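Local coordinates for protein terminal oxygenase component of carbazole 1,9a-dioxygenase (PDB 3GCF) that serves as the terminal oxygenase of carbazole 1,9a-dioxygenase, a Rieske non-heme iron enzyme that probably takes electrons from a ferredoxin to dihydroxylate carbazole at its iron(II) site, at residues 278-290 / 297-309. Numbering follows the deposited sequence.
Sequences PFPDPTLIQYEFY and QHEYFQVLQRKVE
Glu288 and Tyr300 meet across an antiparallel beta hairpin, strands 285-290 and 298-307, in the sheet of the Bet v 1-like catalytic domain of this Rieske oxygenase. Backbone bonds run both ways in the pairs Ile285-Gln305, Tyr287-Val303 and Phe289-Phe301; Tyr287 N to Val303 O measures 2.8 Å.

On the face carrying Gln286, Glu288, Tyr290 and Tyr300, the buried carboxylate of Glu288 gathers three donors. Tyr300 OH reaches OE2 at 2.6 Å from above the carboxylate plane, the ring turned 83° from it, while Gln286 NE2 comes to OE2 from the opposite face. Tyr290 OH takes the anti lone pair of Glu288 OE1 at 2.6 Å. The Tyr290 and Tyr300 rings lie nearly parallel but barely overlap. A leucine in place of Glu288 would probably leave both tyrosine hydroxyls without their carboxylate acceptor and their rings freer to turn. The side chain of Tyr300 lies about 6 Å from the bound iron(II) ion.

On the other face Phe289 CD1 packs on Phe301 CB at 3.8 Å, and Tyr287 OH bonds to Gln305 OE1 (2.6 Å) from above the plane of its carbonyl; the glutamine chain, extended with CG anti to the backbone N (chi1 175°), brings its amide to the edge of the Tyr287 ring.

Back on the Gln286 face, Leu304 CD2 touches Pro280 CD at 3.5 Å, tip to tip, in the loop leading into strand 285-290. From strand 298-307 Arg306, also salt-bridged to Glu320, bends at chi2 and chi3 to grip Thr283 of that loop side-on: NE binds the backbone O, and NH2 meets OG1 at 2.9 Å, tilted from the guanidinium plane.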
# COMPACT_ATOMS: atom_id res chain seq x y z
N PRO A 278 -22.77 -22.17 27.70
CA PRO A 278 -21.43 -22.75 27.57
C PRO A 278 -21.07 -22.83 26.09
O PRO A 278 -21.95 -22.78 25.23
CB PRO A 278 -21.60 -24.12 28.20
CG PRO A 278 -22.97 -24.52 27.72
CD PRO A 278 -23.79 -23.23 27.85
N PHE A 279 -19.78 -22.96 25.79
CA PHE A 279 -19.34 -23.04 24.40
C PHE A 279 -17.83 -23.24 24.40
O PHE A 279 -17.15 -22.73 25.29
CB PHE A 279 -19.68 -21.74 23.67
CG PHE A 279 -19.71 -21.87 22.18
CD1 PHE A 279 -20.84 -22.36 21.53
CD2 PHE A 279 -18.59 -21.54 21.42
CE1 PHE A 279 -20.85 -22.53 20.14
CE2 PHE A 279 -18.59 -21.71 20.03
CZ PHE A 279 -19.72 -22.20 19.39
N PRO A 280 -17.29 -23.96 23.40
CA PRO A 280 -17.96 -24.62 22.27
C PRO A 280 -18.52 -25.99 22.63
O PRO A 280 -18.95 -26.75 21.75
CB PRO A 280 -16.85 -24.71 21.23
CG PRO A 280 -15.64 -24.96 22.07
CD PRO A 280 -15.82 -24.00 23.23
N ASP A 281 -18.52 -26.31 23.92
CA ASP A 281 -19.03 -27.58 24.42
C ASP A 281 -19.73 -27.32 25.75
O ASP A 281 -19.43 -26.33 26.43
CB ASP A 281 -17.85 -28.55 24.63
CG ASP A 281 -18.30 -29.95 25.01
OD1 ASP A 281 -18.72 -30.71 24.10
OD2 ASP A 281 -18.25 -30.29 26.21
N PRO A 282 -20.68 -28.18 26.14
CA PRO A 282 -21.37 -27.96 27.42
C PRO A 282 -20.40 -27.84 28.61
O PRO A 282 -20.68 -27.12 29.57
CB PRO A 282 -22.27 -29.19 27.54
CG PRO A 282 -22.62 -29.48 26.12
CD PRO A 282 -21.28 -29.31 25.41
N THR A 283 -19.27 -28.54 28.54
CA THR A 283 -18.29 -28.52 29.62
C THR A 283 -17.32 -27.34 29.57
O THR A 283 -16.34 -27.32 30.32
CB THR A 283 -17.42 -29.79 29.61
OG1 THR A 283 -16.66 -29.82 28.40
CG2 THR A 283 -18.29 -31.04 29.70
N LEU A 284 -17.59 -26.37 28.72
CA LEU A 284 -16.69 -25.23 28.59
C LEU A 284 -17.39 -23.89 28.47
O LEU A 284 -18.56 -23.81 28.11
CB LEU A 284 -15.80 -25.41 27.35
CG LEU A 284 -14.88 -26.62 27.27
CD1 LEU A 284 -14.31 -26.73 25.86
CD2 LEU A 284 -13.77 -26.49 28.30
N ILE A 285 -16.65 -22.83 28.77
CA ILE A 285 -17.14 -21.47 28.63
C ILE A 285 -16.12 -20.77 27.72
O ILE A 285 -14.91 -20.97 27.89
CB ILE A 285 -17.24 -20.75 29.99
CG1 ILE A 285 -18.41 -21.33 30.79
CG2 ILE A 285 -17.43 -19.24 29.78
CD1 ILE A 285 -18.61 -20.68 32.15
N GLN A 286 -16.59 -19.99 26.76
CA GLN A 286 -15.70 -19.28 25.85
C GLN A 286 -15.68 -17.78 26.06
O GLN A 286 -16.72 -17.13 26.09
CB GLN A 286 -16.07 -19.58 24.39
CG GLN A 286 -15.09 -18.98 23.36
CD GLN A 286 -15.21 -19.62 21.98
OE1 GLN A 286 -15.35 -20.83 21.86
NE2 GLN A 286 -15.12 -18.79 20.93
N TYR A 287 -14.48 -17.23 26.20
CA TYR A 287 -14.31 -15.80 26.39
C TYR A 287 -13.61 -15.24 25.16
O TYR A 287 -12.78 -15.93 24.55
CB TYR A 287 -13.45 -15.52 27.63
CG TYR A 287 -14.08 -15.95 28.94
CD1 TYR A 287 -15.08 -15.18 29.54
CD2 TYR A 287 -13.69 -17.13 29.57
CE1 TYR A 287 -15.67 -15.58 30.75
CE2 TYR A 287 -14.27 -17.54 30.78
CZ TYR A 287 -15.26 -16.76 31.36
OH TYR A 287 -15.84 -17.17 32.55
N GLU A 288 -13.93 -14.01 24.79
CA GLU A 288 -13.30 -13.39 23.64
C GLU A 288 -12.97 -11.94 23.94
O GLU A 288 -13.76 -11.23 24.57
CB GLU A 288 -14.21 -13.46 22.41
CG GLU A 288 -14.66 -14.87 22.04
CD GLU A 288 -15.18 -14.98 20.62
OE1 GLU A 288 -15.73 -13.99 20.09
OE2 GLU A 288 -15.05 -16.07 20.03
N PHE A 289 -11.78 -11.53 23.52
CA PHE A 289 -11.32 -10.15 23.70
C PHE A 289 -11.02 -9.62 22.30
O PHE A 289 -10.65 -10.39 21.41
CB PHE A 289 -10.05 -10.09 24.55
CG PHE A 289 -10.20 -10.66 25.93
CD1 PHE A 289 -10.27 -12.03 26.13
CD2 PHE A 289 -10.24 -9.82 27.04
CE1 PHE A 289 -10.37 -12.57 27.42
CE2 PHE A 289 -10.35 -10.34 28.33
CZ PHE A 289 -10.41 -11.72 28.52
N TYR A 290 -11.19 -8.32 22.11
CA TYR A 290 -10.94 -7.71 20.81
C TYR A 290 -10.15 -6.43 21.05
O TYR A 290 -10.67 -5.33 20.90
CB TYR A 290 -12.28 -7.41 20.13
CG TYR A 290 -13.32 -8.51 20.28
CD1 TYR A 290 -14.10 -8.60 21.44
CD2 TYR A 290 -13.53 -9.46 19.28
CE1 TYR A 290 -15.06 -9.61 21.60
CE2 TYR A 290 -14.48 -10.48 19.42
CZ TYR A 290 -15.25 -10.55 20.59
OH TYR A 290 -16.21 -11.53 20.74
N GLN A 297 -7.40 -2.44 12.98
CA GLN A 297 -7.00 -3.80 13.32
C GLN A 297 -7.18 -4.11 14.80
O GLN A 297 -7.18 -3.20 15.64
CB GLN A 297 -5.53 -4.00 12.95
CG GLN A 297 -5.18 -3.65 11.51
CD GLN A 297 -3.67 -3.55 11.27
OE1 GLN A 297 -2.99 -2.71 11.87
NE2 GLN A 297 -3.15 -4.40 10.40
N HIS A 298 -7.37 -5.38 15.13
CA HIS A 298 -7.50 -5.77 16.52
C HIS A 298 -6.95 -7.16 16.76
O HIS A 298 -6.77 -7.94 15.82
CB HIS A 298 -8.95 -5.68 17.03
CG HIS A 298 -9.89 -6.69 16.44
ND1 HIS A 298 -10.54 -6.48 15.24
CD2 HIS A 298 -10.34 -7.87 16.92
CE1 HIS A 298 -11.36 -7.50 15.01
NE2 HIS A 298 -11.25 -8.35 16.01
N GLU A 299 -6.64 -7.46 18.02
CA GLU A 299 -6.12 -8.76 18.38
C GLU A 299 -7.27 -9.54 18.99
O GLU A 299 -7.84 -9.15 20.01
CB GLU A 299 -4.98 -8.63 19.40
CG GLU A 299 -4.26 -9.94 19.67
CD GLU A 299 -3.35 -10.37 18.51
OE1 GLU A 299 -3.32 -9.67 17.47
OE2 GLU A 299 -2.66 -11.40 18.65
N TYR A 300 -7.62 -10.64 18.33
CA TYR A 300 -8.72 -11.49 18.75
C TYR A 300 -8.22 -12.61 19.66
O TYR A 300 -7.46 -13.47 19.23
CB TYR A 300 -9.38 -12.04 17.48
CG TYR A 300 -10.47 -13.09 17.65
CD1 TYR A 300 -11.42 -13.00 18.67
CD2 TYR A 300 -10.57 -14.14 16.74
CE1 TYR A 300 -12.46 -13.94 18.76
CE2 TYR A 300 -11.60 -15.07 16.82
CZ TYR A 300 -12.54 -14.97 17.83
OH TYR A 300 -13.54 -15.91 17.89
N PHE A 301 -8.64 -12.58 20.92
CA PHE A 301 -8.26 -13.61 21.89
C PHE A 301 -9.45 -14.55 22.08
O PHE A 301 -10.59 -14.09 22.21
CB PHE A 301 -7.93 -13.02 23.27
CG PHE A 301 -6.62 -12.27 23.34
CD1 PHE A 301 -6.48 -11.02 22.74
CD2 PHE A 301 -5.55 -12.79 24.07
CE1 PHE A 301 -5.29 -10.30 22.86
CE2 PHE A 301 -4.35 -12.07 24.20
CZ PHE A 301 -4.22 -10.82 23.60
N GLN A 302 -9.19 -15.85 22.11
CA GLN A 302 -10.24 -16.83 22.35
C GLN A 302 -9.71 -17.63 23.53
O GLN A 302 -8.65 -18.23 23.43
CB GLN A 302 -10.41 -17.75 21.15
CG GLN A 302 -10.98 -17.08 19.92
CD GLN A 302 -10.75 -17.90 18.68
OE1 GLN A 302 -9.62 -18.01 18.21
NE2 GLN A 302 -11.81 -18.49 18.15
N VAL A 303 -10.45 -17.64 24.63
CA VAL A 303 -10.01 -18.37 25.82
C VAL A 303 -11.09 -19.29 26.34
O VAL A 303 -12.21 -18.87 26.62
CB VAL A 303 -9.61 -17.39 26.96
CG1 VAL A 303 -8.87 -18.15 28.06
CG2 VAL A 303 -8.74 -16.28 26.41
N LEU A 304 -10.75 -20.57 26.46
CA LEU A 304 -11.70 -21.57 26.93
C LEU A 304 -11.48 -21.86 28.41
O LEU A 304 -10.35 -22.02 28.86
CB LEU A 304 -11.55 -22.84 26.10
CG LEU A 304 -11.81 -22.65 24.60
CD1 LEU A 304 -11.77 -24.00 23.90
CD2 LEU A 304 -13.16 -21.98 24.37
N GLN A 305 -12.58 -21.91 29.16
CA GLN A 305 -12.53 -22.16 30.60
C GLN A 305 -13.19 -23.48 30.98
O GLN A 305 -14.35 -23.73 30.65
CB GLN A 305 -13.22 -21.02 31.34
CG GLN A 305 -13.35 -21.22 32.84
CD GLN A 305 -14.02 -20.03 33.51
OE1 GLN A 305 -15.11 -19.63 33.11
NE2 GLN A 305 -13.37 -19.46 34.51
N ARG A 306 -12.44 -24.30 31.70
CA ARG A 306 -12.91 -25.60 32.15
C ARG A 306 -12.81 -25.72 33.67
O ARG A 306 -11.79 -25.36 34.26
CB ARG A 306 -12.06 -26.70 31.49
CG ARG A 306 -12.18 -28.07 32.14
CD ARG A 306 -13.58 -28.63 32.03
NE ARG A 306 -13.95 -28.96 30.65
CZ ARG A 306 -13.42 -29.96 29.96
NH1 ARG A 306 -12.48 -30.72 30.51
NH2 ARG A 306 -13.83 -30.22 28.72
N LYS A 307 -13.87 -26.21 34.30
CA LYS A 307 -13.85 -26.39 35.75
C LYS A 307 -12.97 -27.60 36.03
O LYS A 307 -13.08 -28.62 35.35
CB LYS A 307 -15.28 -26.64 36.26
CG LYS A 307 -15.41 -26.61 37.78
CD LYS A 307 -16.86 -26.73 38.23
CE LYS A 307 -16.98 -26.69 39.75
NZ LYS A 307 -18.39 -26.80 40.23
N VAL A 308 -12.08 -27.49 37.01
CA VAL A 308 -11.17 -28.58 37.35
C VAL A 308 -11.13 -28.83 38.86
O VAL A 308 -11.35 -27.92 39.65
CB VAL A 308 -9.74 -28.30 36.86
CG1 VAL A 308 -9.72 -28.17 35.35
CG2 VAL A 308 -9.19 -27.04 37.52
N GLU A 309 -10.82 -30.06 39.24
CA GLU A 309 -10.74 -30.43 40.65
C GLU A 309 -9.32 -30.74 41.11
O GLU A 309 -9.07 -30.89 42.30
CB GLU A 309 -11.63 -31.65 40.92
CG GLU A 309 -13.11 -31.32 41.10
CD GLU A 309 -13.66 -30.44 40.00
OE1 GLU A 309 -13.47 -30.79 38.81
OE2 GLU A 309 -14.28 -29.40 40.32
O HOH W 1 -16.50 -26.79 33.00